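Local coordinates for GGDEF and EAL domain-containing protein (Vibrio cholerae O1 str. 2010EL-1786, PDB 6PWK) that probably acts as a biofilm-regulating LapD receptor that senses c-di-GMP, binding the dinucleotide through its EAL domain, at residues K110-A113 with E114-T118; V354-D357 with Y358-H362. All blocks are in the same frame, centred on the assembly; numbering follows the deposited sequence.

Interaction 1 of 2, residues K110-A113 with E114-T118; sequences KIVA and ESIIT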
loop_
_atom_site.group_PDB
_atom_site.type_symbol
_atom_site.label_atom_id
_atom_site.label_comp_id
_atom_site.label_asym_id
_atom_site.label_seq_id
_atom_site.Cartn_x
_atom_site.Cartn_y
_atom_site.Cartn_z
ATOM N N LYS A 110 -22.969 1.484 -27.880
ATOM C CA LYS A 110 -21.818 0.754 -28.398
ATOM C C LYS A 110 -20.956 1.638 -29.291
ATOM O O LYS A 110 -19.723 1.572 -29.231
ATOM C CB LYS A 110 -22.285 -0.490 -29.155
ATOM C CG LYS A 110 -22.982 -1.532 -28.286
ATOM C CD LYS A 110 -23.130 -2.851 -29.035
ATOM C CE LYS A 110 -23.494 -4.001 -28.105
ATOM N NZ LYS A 110 -24.952 -4.059 -27.805
ATOM N N ILE A 111 -21.585 2.473 -30.122
ATOM C CA ILE A 111 -20.819 3.382 -30.972
ATOM C C ILE A 111 -20.117 4.439 -30.126
ATOM O O ILE A 111 -18.984 4.838 -30.422
ATOM C CB ILE A 111 -21.737 4.015 -32.036
ATOM C CG1 ILE A 111 -22.328 2.928 -32.932
ATOM C CG2 ILE A 111 -20.973 5.036 -32.869
ATOM C CD1 ILE A 111 -23.174 3.465 -34.068
ATOM N N VAL A 112 -20.774 4.906 -29.062
ATOM C CA VAL A 112 -20.116 5.820 -28.134
ATOM C C VAL A 112 -18.970 5.115 -27.419
ATOM O O VAL A 112 -17.869 5.664 -27.289
ATOM C CB VAL A 112 -21.140 6.397 -27.138
ATOM C CG1 VAL A 112 -20.442 7.238 -26.087
ATOM C CG2 VAL A 112 -22.189 7.216 -27.876
ATOM N N ALA A 113 -19.203 3.883 -26.959
ATOM C CA ALA A 113 -18.141 3.120 -26.313
ATOM C C ALA A 113 -17.031 2.774 -27.298
ATOM O O ALA A 113 -15.849 2.773 -26.934
ATOM C CB ALA A 113 -18.713 1.850 -25.681
ATOM N N GLU A 114 -17.390 2.474 -28.548
ATOM C CA GLU A 114 -16.373 2.225 -29.563
ATOM C C GLU A 114 -15.552 3.480 -29.829
ATOM O O GLU A 114 -14.333 3.406 -30.023
ATOM C CB GLU A 114 -17.026 1.730 -30.854
ATOM C CG GLU A 114 -16.257 0.626 -31.554
ATOM C CD GLU A 114 -16.393 -0.709 -30.849
ATOM O OE1 GLU A 114 -17.540 -1.143 -30.613
ATOM O OE2 GLU A 114 -15.355 -1.322 -30.521
ATOM N N SER A 115 -16.207 4.645 -29.836
ATOM C CA SER A 115 -15.490 5.894 -30.058
ATOM C C SER A 115 -14.606 6.256 -28.872
ATOM O O SER A 115 -13.559 6.885 -29.056
ATOM C CB SER A 115 -16.477 7.024 -30.345
ATOM O OG SER A 115 -17.345 7.227 -29.244
ATOM N N ILE A 116 -15.008 5.873 -27.658
ATOM C CA ILE A 116 -14.180 6.139 -26.482
ATOM C C ILE A 116 -12.838 5.431 -26.612
ATOM O O ILE A 116 -11.776 6.039 -26.442
ATOM C CB ILE A 116 -14.911 5.717 -25.195
ATOM C CG1 ILE A 116 -16.083 6.654 -24.904
ATOM C CG2 ILE A 116 -13.950 5.701 -24.017
ATOM C CD1 ILE A 116 -16.934 6.210 -23.744
ATOM N N ILE A 117 -12.868 4.136 -26.934
ATOM C CA ILE A 117 -11.644 3.339 -26.957
ATOM C C ILE A 117 -10.699 3.833 -28.045
ATOM O O ILE A 117 -9.501 4.025 -27.806
ATOM C CB ILE A 117 -11.987 1.850 -27.137
ATOM C CG1 ILE A 117 -12.849 1.371 -25.970
ATOM C CG2 ILE A 117 -10.718 1.021 -27.251
ATOM C CD1 ILE A 117 -13.718 0.193 -26.311
ATOM N N THR A 118 -11.220 4.043 -29.258
ATOM C CA THR A 118 -10.394 4.583 -30.332
ATOM C C THR A 118 -9.851 5.961 -29.971
ATOM O O THR A 118 -8.781 6.357 -30.450
ATOM C CB THR A 118 -11.196 4.644 -31.635
ATOM O OG1 THR A 118 -11.771 3.358 -31.902
ATOM C CG2 THR A 118 -10.306 5.039 -32.804
#
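The flat carbonyl group of Val112 is approached by two donors, both tilted to the same side of its plane. One is the hydroxyl of Ser115, OG to Val112 O 2.6 Å; the other is the amide of Ile116, whose N lies 2.9 Å from Val112 O. The hydroxyl comes in from the flank, at a C=O...OG angle of 112°, while the amide reaches the oxygen from further beyond its end, at 154°. The hydroxyl gets there because OG sits between the backbone N and C of Ser115 (chi1 61°), which folds it back onto the preceding turn. The carbonyl of Glu114 is served differently: Thr118 N and Thr118 OG1 come to it from opposite faces, OG1 at 3.2 Å from Glu114 O.

All this belongs to the last turns of helix 106-118 in the GGDEF domain, which lies in the crossover from strand 96-102 to strand 136-142, two parallel strands with strand 45-51 between them. The helical bonds continue beside the serine, Ser115 N to Ile111 O at 2.8 Å and Ile117 N to Ala113 O at 3.3 Å. Toward the sheet, Val112 CG1 meets Ile116 CD1 at 4.3 Å, one turn along. CG1 of Ile116 is anti to its carbonyl carbon, which sends CD1 back alongside Val112. Beneath this pair lie Met101 and Ile99 of strand 96-102, and Ala113 and Ile117 rest on Leu137 of strand 136-142.

The charged flank looks another way. Lys110 and Glu114 are one turn apart, yet Lys110 NZ stands 8.4 Å from Glu114 OE1, because the lysine leads off to a cation-pi contact with Phe172 and the glutamate chain bends at chi2, its side chain touching Asn169 and Tyr170.

Interaction 2 of 2, residues V354-D357 with Y358-H362; sequences VKLD and YLFTH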
loop_
_atom_site.group_PDB
_atom_site.type_symbol
_atom_site.label_atom_id
_atom_site.label_comp_id
_atom_site.label_asym_id
_atom_site.label_seq_id
_atom_site.Cartn_x
_atom_site.Cartn_y
_atom_site.Cartn_z
ATOM N N VAL A 354 6.146 -21.652 -19.289
ATOM C CA VAL A 354 5.426 -20.445 -19.673
ATOM C C VAL A 354 4.168 -20.874 -20.416
ATOM O O VAL A 354 4.248 -21.587 -21.424
ATOM C CB VAL A 354 6.283 -19.497 -20.533
ATOM C CG1 VAL A 354 7.326 -18.803 -19.673
ATOM C CG2 VAL A 354 6.963 -20.251 -21.669
ATOM N N LYS A 355 3.010 -20.473 -19.902
ATOM C CA LYS A 355 1.734 -20.734 -20.552
ATOM C C LYS A 355 1.356 -19.498 -21.357
ATOM O O LYS A 355 1.171 -18.418 -20.788
ATOM C CB LYS A 355 0.655 -21.078 -19.526
ATOM C CG LYS A 355 -0.573 -21.751 -20.119
ATOM C CD LYS A 355 -1.418 -22.412 -19.040
ATOM C CE LYS A 355 -0.632 -23.487 -18.305
ATOM N NZ LYS A 355 -1.469 -24.215 -17.310
ATOM N N LEU A 356 1.261 -19.656 -22.675
ATOM C CA LEU A 356 1.066 -18.517 -23.561
ATOM C C LEU A 356 -0.234 -17.787 -23.249
ATOM O O LEU A 356 -1.203 -18.372 -22.759
ATOM C CB LEU A 356 1.060 -18.974 -25.020
ATOM C CG LEU A 356 2.399 -19.394 -25.622
ATOM C CD1 LEU A 356 2.187 -20.040 -26.982
ATOM C CD2 LEU A 356 3.321 -18.194 -25.737
ATOM N N ASP A 357 -0.237 -16.486 -23.528
ATOM C CA ASP A 357 -1.467 -15.709 -23.481
ATOM C C ASP A 357 -2.476 -16.302 -24.456
ATOM O O ASP A 357 -2.150 -16.576 -25.615
ATOM C CB ASP A 357 -1.174 -14.246 -23.825
ATOM C CG ASP A 357 -2.375 -13.336 -23.627
ATOM O OD1 ASP A 357 -3.466 -13.835 -23.276
ATOM O OD2 ASP A 357 -2.224 -12.112 -23.820
ATOM N N TYR A 358 -3.705 -16.511 -23.980
ATOM C CA TYR A 358 -4.722 -17.138 -24.817
ATOM C C TYR A 358 -5.129 -16.270 -25.998
ATOM O O TYR A 358 -5.808 -16.769 -26.901
ATOM C CB TYR A 358 -5.951 -17.496 -23.979
ATOM C CG TYR A 358 -6.873 -16.342 -23.642
ATOM C CD1 TYR A 358 -6.654 -15.555 -22.518
ATOM C CD2 TYR A 358 -7.979 -16.059 -24.434
ATOM C CE1 TYR A 358 -7.502 -14.508 -22.202
ATOM C CE2 TYR A 358 -8.831 -15.016 -24.128
ATOM C CZ TYR A 358 -8.587 -14.244 -23.012
ATOM O OH TYR A 358 -9.435 -13.207 -22.704
ATOM N N LEU A 359 -4.736 -14.996 -26.016
ATOM C CA LEU A 359 -4.981 -14.152 -27.178
ATOM C C LEU A 359 -4.142 -14.555 -28.382
ATOM O O LEU A 359 -4.391 -14.050 -29.483
ATOM C CB LEU A 359 -4.720 -12.687 -26.827
ATOM C CG LEU A 359 -5.699 -12.059 -25.834
ATOM C CD1 LEU A 359 -5.332 -10.612 -25.560
ATOM C CD2 LEU A 359 -7.120 -12.161 -26.363
ATOM N N PHE A 360 -3.159 -15.442 -28.205
ATOM C CA PHE A 360 -2.370 -15.910 -29.340
ATOM C C PHE A 360 -3.131 -16.923 -30.184
ATOM O O PHE A 360 -2.867 -17.045 -31.385
ATOM C CB PHE A 360 -1.048 -16.507 -28.855
ATOM C CG PHE A 360 -0.052 -15.479 -28.400
ATOM C CD1 PHE A 360 0.509 -14.594 -29.306
ATOM C CD2 PHE A 360 0.331 -15.402 -27.072
ATOM C CE1 PHE A 360 1.427 -13.647 -28.894
ATOM C CE2 PHE A 360 1.251 -14.457 -26.653
ATOM C CZ PHE A 360 1.799 -13.578 -27.567
ATOM N N THR A 361 -4.068 -17.655 -29.585
ATOM C CA THR A 361 -4.958 -18.518 -30.350
ATOM C C THR A 361 -6.128 -17.753 -30.956
ATOM O O THR A 361 -6.978 -18.368 -31.607
ATOM C CB THR A 361 -5.495 -19.650 -29.468
ATOM O OG1 THR A 361 -6.404 -19.117 -28.496
ATOM C CG2 THR A 361 -4.354 -20.355 -28.749
ATOM N N HIS A 362 -6.186 -16.436 -30.765
ATOM C CA HIS A 362 -7.315 -15.622 -31.193
ATOM C C HIS A 362 -7.062 -14.869 -32.491
ATOM O O HIS A 362 -7.984 -14.724 -33.302
ATOM C CB HIS A 362 -7.685 -14.621 -30.093
ATOM C CG HIS A 362 -8.909 -15.000 -29.316
ATOM N ND1 HIS A 362 -10.048 -14.225 -29.301
ATOM C CD2 HIS A 362 -9.173 -16.072 -28.531
ATOM C CE1 HIS A 362 -10.960 -14.801 -28.538
ATOM N NE2 HIS A 362 -10.455 -15.923 -28.059
#
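Phe360 folds back against the end of the strand, and this is the close-packed side of the contact. Its CE2 lies 3.7 Å from Asp357 CB and its CD2 4.2 Å from Leu356 CB, while Asp357 N meets the ring at its edge, in the ring plane. Ile376 of helix 367-382 packs on both Leu356 and Phe360. The backbone closes the same corner: Phe360 N bonds to Asp357 O at 3.0 Å, nearly straight at 167°, from above the carbonyl plane.

That bond, with Tyr358 and Leu359 both helical in phi and psi, makes a type I beta turn just after strand 353-356, one of the parallel strands of the EAL barrel. On this strand Lys355 is salt-bridged to Glu218 and Glu304, two of the magnesium ligands. The Asp357 carboxylate braces the turn: with CG anti to the backbone N (chi1 -173°), OD1 reaches Leu359 N at 3.2 Å, a weak bond completing an Asx turn, and OD2 is held by Arg338 in a salt bridge. Tyr358 is buried, its side chain about 5 Å from the bound c-di-GMP at the nearest atoms; its hydroxyl is hydrogen-bonded to Glu167, and its ring has a cation-pi contact with Arg391.

The more open side is at Leu359, which is partly exposed and runs side by side with the carboxylate, its CD1 3.9 Å from Asp357 OD2. Farther on, Thr361 OG1 turns back to Tyr358 O at 2.9 Å.

How the interactions relate
Interactions 1 and 2 lie on different domains, their centres 26 Å apart and their nearest atoms about 13 Å apart, and they share no helix or strand. Interaction 1 is a partly buried run of regular helix, with apolar side chains on the GGDEF sheet, and Lys110 and Glu114 against residues 169-172. Interaction 2 is the more buried of the two: the chain leaves a barrel strand and turns beside the ligand end of the EAL domain. Both use a polar side chain to brace backbone, but in reverse senses, since Ser115 donates to a carbonyl and Asp357 accepts, weakly, from an amide. Both have an outside cation-pi partner; 354-362 adds salt bridges to outside residues.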